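65 kDa virulence protein (Salmonella typhimurium, PDB 2GWM) is a secreted toxin whose ADP-ribosyltransferase domain, the part described here, probably transfers ADP-ribose from NAD+ to an arginine of actin and so blocks filament assembly. Local coordinates at residues S113-W118 against G145-L150; P72-R77 against G134-D139; K21-D26 against K107-T112; S2-A7 against I61-E66; E160-C165 against I190-N195. All blocks are in the same frame, centred on the assembly; numbering follows the deposited sequence.

Contact 1: residues S113-W118 against G145-L150; sequences SPDKAW and GEAEML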
# COMPACT_ATOMS: atom_id res chain seq x y z
N SER A 113 1.37 1.24 8.05
CA SER A 113 2.25 1.63 9.14
C SER A 113 2.11 0.69 10.32
O SER A 113 0.97 0.33 10.65
CB SER A 113 1.91 3.04 9.56
OG SER A 113 2.53 3.28 10.82
N PRO A 114 3.22 0.32 10.99
CA PRO A 114 3.15 -0.48 12.20
C PRO A 114 2.72 0.33 13.37
O PRO A 114 2.37 -0.28 14.39
CB PRO A 114 4.59 -0.96 12.42
CG PRO A 114 5.41 0.07 11.81
CD PRO A 114 4.61 0.68 10.65
N ASP A 115 2.72 1.67 13.23
CA ASP A 115 2.69 2.58 14.40
C ASP A 115 1.42 3.33 14.47
O ASP A 115 0.93 3.55 15.57
CB ASP A 115 3.80 3.65 14.30
CG ASP A 115 5.18 3.09 14.56
OD1 ASP A 115 5.33 1.90 14.93
OD2 ASP A 115 6.12 3.90 14.42
N LYS A 116 0.89 3.78 13.35
CA LYS A 116 -0.29 4.62 13.38
C LYS A 116 -1.03 4.69 12.06
O LYS A 116 -0.48 4.42 11.01
CB LYS A 116 0.14 6.01 13.80
CG LYS A 116 0.77 6.78 12.68
CD LYS A 116 1.17 8.16 13.16
CE LYS A 116 2.69 8.35 13.26
NZ LYS A 116 3.01 9.76 13.71
N ALA A 117 -2.31 5.04 12.10
CA ALA A 117 -3.02 5.35 10.84
C ALA A 117 -3.23 6.84 10.71
O ALA A 117 -3.54 7.53 11.69
CB ALA A 117 -4.33 4.70 10.85
N TRP A 118 -3.10 7.32 9.49
CA TRP A 118 -3.48 8.67 9.15
C TRP A 118 -4.97 8.70 8.97
O TRP A 118 -5.58 7.96 8.20
CB TRP A 118 -2.75 9.15 7.89
CG TRP A 118 -1.30 9.43 8.28
CD1 TRP A 118 -0.32 8.49 8.56
CD2 TRP A 118 -0.72 10.69 8.52
NE1 TRP A 118 0.84 9.13 8.91
CE2 TRP A 118 0.63 10.48 8.89
CE3 TRP A 118 -1.18 12.00 8.41
CZ2 TRP A 118 1.49 11.51 9.17
CZ3 TRP A 118 -0.32 13.04 8.69
CH2 TRP A 118 1.01 12.79 9.06
N GLY A 145 11.64 8.57 9.41
CA GLY A 145 10.92 8.92 10.62
C GLY A 145 9.41 8.71 10.56
O GLY A 145 8.66 9.27 11.37
N GLU A 146 8.97 7.92 9.59
CA GLU A 146 7.59 7.46 9.55
C GLU A 146 7.69 6.01 9.16
O GLU A 146 8.05 5.68 8.02
CB GLU A 146 6.69 8.29 8.60
CG GLU A 146 7.18 8.48 7.14
CD GLU A 146 7.68 9.91 6.80
OE1 GLU A 146 8.60 10.44 7.49
OE2 GLU A 146 7.16 10.50 5.83
N ALA A 147 7.52 5.14 10.15
CA ALA A 147 7.55 3.72 9.92
C ALA A 147 6.60 3.32 8.84
O ALA A 147 5.48 3.81 8.75
CB ALA A 147 7.25 2.95 11.20
N GLU A 148 7.08 2.43 7.98
CA GLU A 148 6.26 1.95 6.87
C GLU A 148 6.54 0.50 6.69
O GLU A 148 7.71 0.13 6.52
CB GLU A 148 6.57 2.74 5.62
CG GLU A 148 5.74 2.34 4.43
CD GLU A 148 5.92 3.26 3.24
OE1 GLU A 148 6.83 4.15 3.27
OE2 GLU A 148 5.16 3.05 2.27
N MET A 149 5.49 -0.30 6.64
CA MET A 149 5.58 -1.69 6.23
C MET A 149 4.95 -1.79 4.84
O MET A 149 3.77 -1.46 4.65
CB MET A 149 4.78 -2.59 7.17
CG MET A 149 4.68 -3.96 6.61
SD MET A 149 4.44 -5.22 7.81
CE MET A 149 6.13 -5.24 7.96
N LEU A 150 5.76 -2.15 3.84
CA LEU A 150 5.30 -2.22 2.48
C LEU A 150 5.15 -3.70 2.12
O LEU A 150 5.95 -4.54 2.51
CB LEU A 150 6.36 -1.57 1.55
CG LEU A 150 5.90 -1.43 0.11
CD1 LEU A 150 4.87 -0.42 -0.06
CD2 LEU A 150 7.11 -1.01 -0.74
O HOH W 1 4.15 5.33 10.54
O HOH W 2 5.96 6.14 12.59
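Ala147, the middle residue of the Glu-X-Glu motif of arginine-specific ADP-ribosyltransferases, rests against the loop that follows the Ser-Thr-Ser motif, of which Ser113 is the last member. Its methyl carbon is pressed onto the proline ring, with Ala147 CB 3.5 Å from Pro114 CG, a little tighter than an ordinary carbon-carbon contact, and Pro114 CD is almost as near. Asp115 comes to the same methyl with one carboxylate oxygen, OD2, 3.5 Å from Ala147 CB. No direct hydrogen bond spans the two segments; two waters do this work. One lies 2.6 Å from Ser113 OG and donates to Ala147 O at 2.7 Å. The other donates to Asp115 OD2 and accepts from Ala147 N at 3.1 Å, so both backbone polar groups of this alanine have a water partner held by the facing loop. Ser113 OG sits anti to its own backbone N (chi1 165°), a torsion that sets it beside the carbonyl carbon and near the amides that follow. There Ser113 OG accepts from Asp115 N at 2.9 Å, an ST turn. The same Ser113 OG accepts from Lys116 N, an ST motif. Glu148, predicted to be an active-site residue, points its CB away from this loop and hydrogen-bonds Ser111 instead. The Glu-X-Glu backbone is thus held against the loop by close packing on Ala147 CB and by two bridging waters, while the loop shapes itself through the serine hydroxyl.

Contact 2: residues P72-R77 against G134-D139; sequences PETDHR and GRILGD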
# COMPACT_ATOMS: atom_id res chain seq x y z
N PRO A 72 14.81 -7.29 6.18
CA PRO A 72 14.60 -8.16 7.33
C PRO A 72 13.14 -8.22 7.76
O PRO A 72 12.42 -7.21 7.69
CB PRO A 72 15.46 -7.53 8.43
CG PRO A 72 16.23 -6.47 7.79
CD PRO A 72 15.63 -6.11 6.50
N GLU A 73 12.72 -9.41 8.19
CA GLU A 73 11.40 -9.64 8.77
C GLU A 73 11.38 -9.13 10.19
O GLU A 73 12.41 -9.05 10.87
CB GLU A 73 11.05 -11.13 8.72
CG GLU A 73 10.81 -11.61 7.33
CD GLU A 73 10.35 -13.05 7.26
OE1 GLU A 73 9.13 -13.29 7.44
OE2 GLU A 73 11.20 -13.92 7.01
N THR A 74 10.19 -8.76 10.64
CA THR A 74 9.97 -8.25 11.98
C THR A 74 8.79 -9.01 12.56
O THR A 74 8.22 -9.90 11.91
CB THR A 74 9.69 -6.72 11.96
OG1 THR A 74 8.68 -6.45 10.98
CG2 THR A 74 10.99 -5.95 11.60
N ASP A 75 8.49 -8.73 13.81
CA ASP A 75 7.49 -9.48 14.55
C ASP A 75 6.09 -8.88 14.55
O ASP A 75 5.25 -9.31 15.35
CB ASP A 75 7.96 -9.65 16.01
CG ASP A 75 9.07 -10.68 16.16
OD1 ASP A 75 9.37 -11.43 15.19
OD2 ASP A 75 9.63 -10.80 17.28
N HIS A 76 5.83 -7.87 13.73
CA HIS A 76 4.52 -7.19 13.71
C HIS A 76 3.40 -8.13 13.39
O HIS A 76 3.54 -9.02 12.55
CB HIS A 76 4.52 -6.03 12.73
CG HIS A 76 5.55 -5.01 13.05
ND1 HIS A 76 6.83 -5.10 12.57
CD2 HIS A 76 5.51 -3.92 13.85
CE1 HIS A 76 7.54 -4.09 13.03
NE2 HIS A 76 6.78 -3.37 13.83
N ARG A 77 2.30 -7.96 14.14
CA ARG A 77 1.11 -8.80 13.94
C ARG A 77 -0.11 -7.98 13.59
O ARG A 77 -1.17 -8.56 13.38
CB ARG A 77 0.83 -9.67 15.14
CG ARG A 77 1.89 -10.75 15.37
CD ARG A 77 2.02 -11.85 14.26
NE ARG A 77 0.77 -12.61 14.09
CZ ARG A 77 0.45 -13.73 14.72
NH1 ARG A 77 1.27 -14.27 15.60
NH2 ARG A 77 -0.72 -14.31 14.47
N GLY A 134 5.07 -8.61 4.13
CA GLY A 134 5.32 -7.23 4.43
C GLY A 134 6.68 -7.01 5.05
O GLY A 134 7.16 -7.83 5.83
N ARG A 135 7.32 -5.89 4.73
CA ARG A 135 8.62 -5.59 5.29
C ARG A 135 8.72 -4.14 5.69
O ARG A 135 8.21 -3.22 5.01
CB ARG A 135 9.73 -5.90 4.28
CG ARG A 135 9.80 -7.31 3.81
CD ARG A 135 10.36 -8.18 4.89
NE ARG A 135 10.55 -9.54 4.41
CZ ARG A 135 9.60 -10.48 4.37
NH1 ARG A 135 8.36 -10.22 4.75
NH2 ARG A 135 9.88 -11.70 3.95
N ILE A 136 9.31 -3.91 6.84
CA ILE A 136 9.57 -2.56 7.30
C ILE A 136 10.70 -1.97 6.45
O ILE A 136 11.75 -2.56 6.25
CB ILE A 136 10.01 -2.56 8.78
CG1 ILE A 136 8.83 -2.97 9.68
CG2 ILE A 136 10.60 -1.21 9.17
CD1 ILE A 136 7.76 -2.03 9.85
N LEU A 137 10.46 -0.76 5.97
CA LEU A 137 11.40 -0.14 5.03
C LEU A 137 12.61 0.41 5.74
O LEU A 137 13.74 0.32 5.21
CB LEU A 137 10.74 0.96 4.25
CG LEU A 137 10.12 0.73 2.88
CD1 LEU A 137 10.19 -0.67 2.27
CD2 LEU A 137 9.08 1.56 2.45
N GLY A 138 12.39 0.98 6.91
CA GLY A 138 13.47 1.63 7.63
C GLY A 138 14.11 2.70 6.76
O GLY A 138 13.42 3.53 6.17
N ASP A 139 15.43 2.64 6.68
CA ASP A 139 16.18 3.67 5.99
C ASP A 139 16.09 3.57 4.47
O ASP A 139 16.58 4.44 3.76
CB ASP A 139 17.65 3.61 6.37
CG ASP A 139 18.39 4.86 5.95
OD1 ASP A 139 17.98 5.96 6.36
OD2 ASP A 139 19.36 4.75 5.19
O HOH W 3 9.82 -6.25 8.30
O HOH W 4 13.01 -4.62 7.59
O HOH W 5 8.18 -8.95 8.49
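Arg135 and Ile136 meet Pro72, Glu73, Thr74 and His76 directly, while Gly134, just before them, joins in through water. Gly134 O accepts a hydrogen bond from a water that itself accepts from Thr74 N, and it also takes Arg135 NH1 at 2.9 Å, the donor standing well above the carbonyl plane. That bond helps to fix the guanidinium of Arg135, whose chain bends at chi2 (-74°), carrying CD to 3.6 Å from Pro72 O. Over the centre of one guanidinium face lies Glu73 CG, 3.4 Å from Arg135 CZ. The carboxylate continues the stack, its plane only 10° from that of the guanidinium, so the ion pair between Glu73 OE1 and Arg135 NH2 is long, 3.9 Å, with no N-H aimed at the oxygen. Ile136 N donates to a water at 2.8 Å that also bonds Pro72 O and Thr74 OG1, and another water donates to both Ile136 O and Pro72 O. Ile136 CG1 touches Thr74 OG1 at 3.7 Å and His76 CE1 at 3.8 Å. The imidazole is steadied by a hydrogen bond between His76 ND1 and Thr74 OG1, 2.8 Å, in the ring plane. Strand 135-136 is an outer strand of the three-stranded antiparallel sheet, next to strand 149-151, whose Met149 packs on both Thr74 and Ile136; Leu68 of helix 50-69 touches Arg135, and the 72-77 loop leads from that helix into strand 78-83.

Contact 3: residues K21-D26 against K107-T112; sequences KYLRGD and KAFMST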
# COMPACT_ATOMS: atom_id res chain seq x y z
N LYS A 21 -0.73 2.57 -10.09
CA LYS A 21 -1.79 2.73 -11.09
C LYS A 21 -1.62 1.74 -12.23
O LYS A 21 -2.57 1.14 -12.70
CB LYS A 21 -1.82 4.16 -11.62
CG LYS A 21 -2.30 5.16 -10.62
CD LYS A 21 -2.25 6.60 -11.16
CE LYS A 21 -2.99 7.54 -10.25
NZ LYS A 21 -3.17 8.94 -10.82
N TYR A 22 -0.39 1.56 -12.69
CA TYR A 22 -0.09 0.57 -13.73
C TYR A 22 -0.56 -0.84 -13.35
O TYR A 22 -1.28 -1.52 -14.10
CB TYR A 22 1.42 0.57 -14.01
CG TYR A 22 1.86 -0.44 -15.06
CD1 TYR A 22 1.68 -0.19 -16.42
CD2 TYR A 22 2.47 -1.61 -14.69
CE1 TYR A 22 2.08 -1.07 -17.35
CE2 TYR A 22 2.89 -2.55 -15.64
CZ TYR A 22 2.68 -2.27 -16.98
OH TYR A 22 3.12 -3.10 -17.98
N LEU A 23 -0.17 -1.23 -12.13
CA LEU A 23 -0.48 -2.59 -11.65
C LEU A 23 -1.96 -2.75 -11.48
O LEU A 23 -2.48 -3.82 -11.74
CB LEU A 23 0.24 -2.87 -10.33
CG LEU A 23 1.74 -3.18 -10.45
CD1 LEU A 23 2.45 -3.07 -9.14
CD2 LEU A 23 1.97 -4.55 -11.06
N ARG A 24 -2.66 -1.70 -11.08
CA ARG A 24 -4.13 -1.85 -10.90
C ARG A 24 -4.90 -1.94 -12.18
O ARG A 24 -6.10 -2.24 -12.15
CB ARG A 24 -4.66 -0.67 -10.11
CG ARG A 24 -4.26 -0.70 -8.69
CD ARG A 24 -4.73 0.56 -8.03
NE ARG A 24 -4.09 0.68 -6.72
CZ ARG A 24 -3.37 1.70 -6.30
NH1 ARG A 24 -3.19 2.78 -7.04
NH2 ARG A 24 -2.84 1.64 -5.08
N GLY A 25 -4.23 -1.70 -13.31
CA GLY A 25 -4.89 -1.64 -14.61
C GLY A 25 -5.62 -0.33 -14.79
O GLY A 25 -6.49 -0.23 -15.66
N ASP A 26 -5.26 0.66 -13.98
CA ASP A 26 -5.81 1.99 -14.07
C ASP A 26 -5.05 2.82 -15.09
O ASP A 26 -3.99 2.44 -15.54
CB ASP A 26 -5.75 2.68 -12.71
CG ASP A 26 -6.74 2.08 -11.70
OD1 ASP A 26 -7.71 1.40 -12.16
OD2 ASP A 26 -6.56 2.28 -10.48
N LYS A 107 -3.86 -5.35 -6.00
CA LYS A 107 -2.94 -5.55 -7.13
C LYS A 107 -1.65 -4.74 -7.11
O LYS A 107 -0.73 -5.06 -7.83
CB LYS A 107 -3.67 -5.27 -8.43
CG LYS A 107 -4.77 -6.33 -8.68
CD LYS A 107 -5.36 -6.14 -10.04
CE LYS A 107 -6.60 -7.01 -10.22
NZ LYS A 107 -6.31 -8.50 -10.42
N ALA A 108 -1.63 -3.70 -6.33
CA ALA A 108 -0.54 -2.78 -6.23
C ALA A 108 0.36 -3.16 -5.04
O ALA A 108 -0.00 -3.97 -4.18
CB ALA A 108 -1.11 -1.37 -6.02
N PHE A 109 1.50 -2.47 -4.92
CA PHE A 109 2.23 -2.49 -3.66
C PHE A 109 1.28 -1.89 -2.61
O PHE A 109 0.55 -0.95 -2.92
CB PHE A 109 3.50 -1.72 -3.77
CG PHE A 109 4.59 -2.40 -4.57
CD1 PHE A 109 5.53 -3.16 -3.94
CD2 PHE A 109 4.64 -2.30 -5.93
CE1 PHE A 109 6.55 -3.75 -4.66
CE2 PHE A 109 5.64 -2.92 -6.66
CZ PHE A 109 6.53 -3.68 -6.03
N MET A 110 1.30 -2.43 -1.43
CA MET A 110 0.38 -2.00 -0.35
C MET A 110 1.18 -1.38 0.79
O MET A 110 1.99 -2.05 1.41
CB MET A 110 -0.50 -3.14 0.15
CG MET A 110 -1.56 -2.65 1.17
SD MET A 110 -2.52 -4.06 1.78
CE MET A 110 -1.47 -4.82 2.94
N SER A 111 1.00 -0.08 1.03
CA SER A 111 1.71 0.62 2.08
C SER A 111 0.87 0.69 3.36
O SER A 111 -0.32 1.00 3.30
CB SER A 111 2.00 2.03 1.62
OG SER A 111 2.65 2.76 2.61
N THR A 112 1.51 0.42 4.47
CA THR A 112 0.86 0.39 5.79
C THR A 112 1.85 0.94 6.83
O THR A 112 3.02 1.13 6.52
CB THR A 112 0.48 -1.04 6.22
OG1 THR A 112 1.65 -1.81 6.55
CG2 THR A 112 -0.35 -1.74 5.19
O HOH W 6 -2.21 -0.67 -2.55
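Leu23 holds its CG anti to the carbonyl carbon, beside the backbone N (chi1 -76°), and a nearly anti chi2 of 164° then sends CD1 to the ring of Phe109, 4.0 Å from its CD2. At the root of the same side chain, Leu23 CB lies 3.5 Å from Lys107 O. The next residue uses a different shape: Arg24 is extended from CG to NE, and its polar end reaches the methyl of Ala108, with NH2 3.6 Å from Ala108 CB. Lys107 closes in on the backbone, its CB 3.8 Å from Leu23 O. All this happens where helix 3-24 ends. Gly25, at positive phi, completes a Schellman motif in which Asp26 N bonds Lys21 O at 3.0 Å and Gly25 N bonds Tyr22 O. A single water bridges the segments: it donates to Phe109 O at 2.8 Å and lies in the guanidinium plane of Arg24, accepting only a weak bond from its NH2. Phe109 is further packed by Tyr11 and Ile64. Beyond it the chain enters strand 110-112 and reaches Ser111, a predicted active-site residue whose carbonyl oxygen accepts from Arg81 NH1.

Contact 4: residues S2-A7 against I61-E66; sequences SKQIQA and INDIAE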
# COMPACT_ATOMS: atom_id res chain seq x y z
N SER A 2 22.27 -3.63 -3.14
CA SER A 2 21.82 -4.32 -4.32
C SER A 2 21.12 -3.34 -5.23
O SER A 2 20.53 -2.34 -4.77
CB SER A 2 20.93 -5.51 -3.98
OG SER A 2 19.63 -5.09 -3.71
N LYS A 3 21.13 -3.63 -6.53
CA LYS A 3 20.39 -2.80 -7.46
C LYS A 3 18.88 -2.94 -7.19
O LYS A 3 18.10 -2.07 -7.52
CB LYS A 3 20.67 -3.20 -8.89
CG LYS A 3 22.17 -3.07 -9.25
CD LYS A 3 22.64 -1.64 -9.19
CE LYS A 3 24.00 -1.45 -9.96
NZ LYS A 3 24.43 -0.03 -9.94
N GLN A 4 18.46 -4.06 -6.59
CA GLN A 4 17.06 -4.22 -6.25
C GLN A 4 16.63 -3.30 -5.11
O GLN A 4 15.57 -2.67 -5.17
CB GLN A 4 16.81 -5.69 -5.94
CG GLN A 4 16.84 -6.61 -7.19
CD GLN A 4 18.21 -6.69 -7.83
OE1 GLN A 4 19.21 -6.92 -7.15
NE2 GLN A 4 18.26 -6.52 -9.14
N ILE A 5 17.47 -3.19 -4.11
CA ILE A 5 17.23 -2.20 -3.04
C ILE A 5 17.22 -0.82 -3.61
O ILE A 5 16.40 0.02 -3.23
CB ILE A 5 18.22 -2.38 -1.90
CG1 ILE A 5 17.84 -3.63 -1.10
CG2 ILE A 5 18.27 -1.14 -0.97
CD1 ILE A 5 16.72 -3.50 -0.21
N GLN A 6 18.14 -0.51 -4.53
CA GLN A 6 18.14 0.81 -5.10
C GLN A 6 16.84 1.09 -5.88
O GLN A 6 16.33 2.21 -5.87
CB GLN A 6 19.35 0.99 -6.02
CG GLN A 6 20.68 0.97 -5.32
CD GLN A 6 21.81 1.23 -6.30
OE1 GLN A 6 21.89 2.30 -6.90
NE2 GLN A 6 22.70 0.25 -6.47
N ALA A 7 16.32 0.08 -6.56
CA ALA A 7 15.03 0.24 -7.23
C ALA A 7 13.90 0.49 -6.22
O ALA A 7 13.07 1.32 -6.47
CB ALA A 7 14.73 -0.91 -8.11
N ILE A 61 9.41 -3.69 -11.78
CA ILE A 61 8.53 -4.08 -10.66
C ILE A 61 9.17 -5.21 -9.89
O ILE A 61 9.19 -5.23 -8.65
CB ILE A 61 7.14 -4.48 -11.20
CG1 ILE A 61 6.50 -3.19 -11.68
CG2 ILE A 61 6.30 -5.06 -10.11
CD1 ILE A 61 5.38 -3.42 -12.57
N ASN A 62 9.68 -6.22 -10.60
CA ASN A 62 10.28 -7.34 -9.92
C ASN A 62 11.51 -6.92 -9.17
O ASN A 62 11.83 -7.53 -8.15
CB ASN A 62 10.62 -8.42 -10.94
CG ASN A 62 9.38 -9.11 -11.52
OD1 ASN A 62 8.34 -9.14 -10.85
ND2 ASN A 62 9.50 -9.73 -12.68
N ASP A 63 12.27 -5.93 -9.68
CA ASP A 63 13.42 -5.48 -8.92
C ASP A 63 12.93 -4.88 -7.59
O ASP A 63 13.57 -5.08 -6.59
CB ASP A 63 14.18 -4.41 -9.70
CG ASP A 63 15.27 -5.01 -10.61
OD1 ASP A 63 15.70 -6.13 -10.39
OD2 ASP A 63 15.70 -4.26 -11.53
N ILE A 64 11.94 -4.00 -7.65
CA ILE A 64 11.43 -3.38 -6.44
C ILE A 64 10.92 -4.44 -5.46
O ILE A 64 11.27 -4.37 -4.26
CB ILE A 64 10.24 -2.44 -6.80
CG1 ILE A 64 10.70 -1.25 -7.67
CG2 ILE A 64 9.60 -1.97 -5.51
CD1 ILE A 64 9.57 -0.59 -8.35
N ALA A 65 10.18 -5.44 -5.95
CA ALA A 65 9.63 -6.48 -5.09
C ALA A 65 10.74 -7.29 -4.46
O ALA A 65 10.67 -7.73 -3.30
CB ALA A 65 8.67 -7.32 -5.82
N GLU A 66 11.79 -7.62 -5.25
CA GLU A 66 12.89 -8.41 -4.72
C GLU A 66 13.67 -7.59 -3.69
O GLU A 66 14.07 -8.16 -2.67
CB GLU A 66 13.80 -8.87 -5.84
CG GLU A 66 15.07 -9.53 -5.36
CD GLU A 66 14.89 -10.77 -4.57
OE1 GLU A 66 13.81 -11.40 -4.75
OE2 GLU A 66 15.82 -11.08 -3.76
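Gln4 and Ala7 make the main contacts of the first helical turns with Asp63, Ile64 and Glu66, and the turn that presents them starts at Ser2. This serine is the N-cap of helix 3-24: its OG accepts from Ile5 N at 2.9 Å, closing the first turn. Gln4 comes next, and its aliphatic part lies against helix 50-69, with CB 3.4 Å from Asp63 O and CG 3.9 Å from Glu66 CG. A fold at chi2 (66°) brings CD round, and the terminal amide delivers a nearly straight hydrogen bond, Gln4 NE2 to Asp63 OD1, 2.9 Å long with 171° at the hydrogen. The acceptor lies in the amide plane of Gln4, whereas the donor stands above the carboxylate plane of Asp63, the two flat groups being strongly inclined. The second carboxylate oxygen, Asp63 OD2, bonds Tyr42 OH, so this aspartate has a partner on each oxygen. The setting is a steep helix-helix crossing: the segments 3-7 and 61-66 have N-to-C directions 100° apart and axes 7.1 Å distant at closest approach. One turn on, Ala7 fits this close crossing with a small side chain, its CB 3.9 Å from Asp63 CB and 4.1 Å from Ile64 CG1. That same CG1 also touches Ala7 O, at 3.7 Å. Ile64 continues inward to Leu8 and Tyr11 of helix 3-24 and to Phe109.

Contact 5: residues E160-C165 against I190-N195; sequences ESIVNC and IKRIIN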
# COMPACT_ATOMS: atom_id res chain seq x y z
N GLU A 160 -12.94 -8.98 7.96
CA GLU A 160 -13.48 -9.71 9.11
C GLU A 160 -14.65 -8.98 9.79
O GLU A 160 -15.66 -9.60 10.12
CB GLU A 160 -12.32 -9.97 10.08
CG GLU A 160 -11.29 -10.89 9.46
CD GLU A 160 -10.32 -11.46 10.46
OE1 GLU A 160 -9.86 -10.70 11.38
OE2 GLU A 160 -10.00 -12.65 10.30
N SER A 161 -14.53 -7.69 10.02
CA SER A 161 -15.66 -6.90 10.52
C SER A 161 -15.54 -5.45 10.15
O SER A 161 -14.44 -4.96 9.87
CB SER A 161 -15.78 -7.03 12.03
OG SER A 161 -14.67 -6.56 12.76
N ILE A 162 -16.68 -4.77 10.16
CA ILE A 162 -16.78 -3.37 9.85
C ILE A 162 -17.46 -2.72 11.05
O ILE A 162 -18.48 -3.27 11.55
CB ILE A 162 -17.57 -3.06 8.55
CG1 ILE A 162 -16.96 -3.80 7.33
CG2 ILE A 162 -17.60 -1.53 8.32
CD1 ILE A 162 -17.56 -5.09 6.98
N VAL A 163 -16.88 -1.64 11.55
CA VAL A 163 -17.41 -0.93 12.71
C VAL A 163 -17.66 0.48 12.26
O VAL A 163 -16.69 1.24 12.10
CB VAL A 163 -16.35 -0.93 13.84
CG1 VAL A 163 -16.93 -0.48 15.06
CG2 VAL A 163 -15.76 -2.40 14.00
N ASN A 164 -18.94 0.85 12.08
CA ASN A 164 -19.33 2.19 11.70
C ASN A 164 -19.25 3.17 12.84
O ASN A 164 -19.42 2.82 14.02
CB ASN A 164 -20.70 2.18 11.11
CG ASN A 164 -20.76 1.45 9.80
OD1 ASN A 164 -19.81 1.38 9.07
ND2 ASN A 164 -21.93 0.96 9.46
N CYS A 165 -19.02 4.42 12.48
CA CYS A 165 -19.00 5.48 13.43
C CYS A 165 -20.31 5.56 14.25
O CYS A 165 -21.37 5.14 13.77
CB CYS A 165 -18.65 6.82 12.77
SG CYS A 165 -19.73 7.36 11.48
N ILE A 190 -13.97 10.27 10.61
CA ILE A 190 -13.93 8.84 10.41
C ILE A 190 -15.31 8.27 10.31
O ILE A 190 -16.13 8.48 11.24
CB ILE A 190 -13.11 8.12 11.50
CG1 ILE A 190 -11.67 8.68 11.55
CG2 ILE A 190 -13.10 6.62 11.33
CD1 ILE A 190 -10.92 8.22 12.74
N LYS A 191 -15.54 7.50 9.25
CA LYS A 191 -16.81 6.87 9.04
C LYS A 191 -16.85 5.42 9.47
O LYS A 191 -17.88 4.90 9.91
CB LYS A 191 -17.19 6.95 7.57
CG LYS A 191 -18.59 6.46 7.27
CD LYS A 191 -19.18 7.39 6.19
CE LYS A 191 -20.67 7.29 6.13
NZ LYS A 191 -21.08 6.04 5.45
N ARG A 192 -15.72 4.74 9.40
CA ARG A 192 -15.68 3.34 9.70
C ARG A 192 -14.27 2.87 9.98
O ARG A 192 -13.27 3.46 9.53
CB ARG A 192 -16.27 2.56 8.53
CG ARG A 192 -15.32 2.61 7.34
CD ARG A 192 -15.93 1.95 6.11
NE ARG A 192 -17.13 2.59 5.57
CZ ARG A 192 -17.15 3.70 4.84
NH1 ARG A 192 -16.03 4.37 4.63
NH2 ARG A 192 -18.31 4.19 4.35
N ILE A 193 -14.21 1.81 10.75
CA ILE A 193 -13.06 0.94 10.90
C ILE A 193 -13.37 -0.35 10.22
O ILE A 193 -14.43 -0.92 10.40
CB ILE A 193 -12.69 0.70 12.42
CG1 ILE A 193 -12.44 2.01 13.15
CG2 ILE A 193 -11.53 -0.32 12.56
CD1 ILE A 193 -12.56 1.84 14.66
N ILE A 194 -12.37 -0.85 9.47
CA ILE A 194 -12.49 -2.14 8.85
C ILE A 194 -11.36 -2.96 9.42
O ILE A 194 -10.20 -2.64 9.26
CB ILE A 194 -12.41 -2.12 7.34
CG1 ILE A 194 -13.43 -1.17 6.76
CG2 ILE A 194 -12.63 -3.55 6.81
CD1 ILE A 194 -13.40 -1.08 5.25
N ASN A 195 -11.74 -4.06 10.08
CA ASN A 195 -10.82 -5.05 10.63
C ASN A 195 -10.61 -6.11 9.55
O ASN A 195 -11.57 -6.76 9.12
CB ASN A 195 -11.38 -5.66 11.92
CG ASN A 195 -11.60 -4.64 12.98
OD1 ASN A 195 -12.77 -4.43 13.46
ND2 ASN A 195 -10.52 -4.05 13.42
O HOH W 7 -19.43 1.09 6.48
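Asn195 O accepts two backbone hydrogen bonds, from Glu160 N at 2.9 Å and from Ser161 N at 3.2 Å, the latter on a lone pair in the carbonyl plane. Two residues thus face one, a classic beta bulge, and regular antiparallel pairing follows. Asn195 N returns a bond to Ser161 O at 2.9 Å. Val163 and Ile193 form the next hydrogen-bonded pair, with Val163 N to Ile193 O at 2.8 Å and Ile193 N to Val163 O at 2.9 Å. Past the strand, Cys165 N still reaches Lys191 O, from above its carbonyl plane. Arg192 and Ile194, in non-hydrogen-bonded pairs here, instead bond through their backbones to Asp121 and strand 122-127. On their face of the sheet Asn164 and Arg192 lie side by side, and a water donates to Asn164 OD1 at 2.6 Å while accepting from Arg192 NE at 2.9 Å. Arg192 NH2 pairs with Asp86 and NH1 bonds Thr122 OG1; Glu160 pairs with Arg197. Strand 192-198 is central in the five-stranded mixed sheet, between 122-127 and 155-164, with helix 91-97 touching Arg192 and Ile194 on one face and helix 168-175 touching Val163 and Asn195 on the other.

Contacts 1 and 2 lie at the surface and share the small antiparallel sheet, in which strands 149-151 and 135-136 are neighbours; across both, polar groups meet mainly through water. Contact 3 adds that sheet's remaining strand, 110-112, and is tied to contact 1 by the Ser111-Glu148 hydrogen bond. Contacts 3 and 4, both partly buried, use opposite ends of helix 3-24 and join through apolar packing of Phe109 on Ile64, while contact 4 itself centres on the Gln4-Asp63 bond. Contact 5, also partly buried, stands apart in the larger sheet, about 35 Å from contact 4 between centres, and relies on direct backbone bonds where contacts 1 and 2 rely largely on water and contact 4 on a direct side-chain bond.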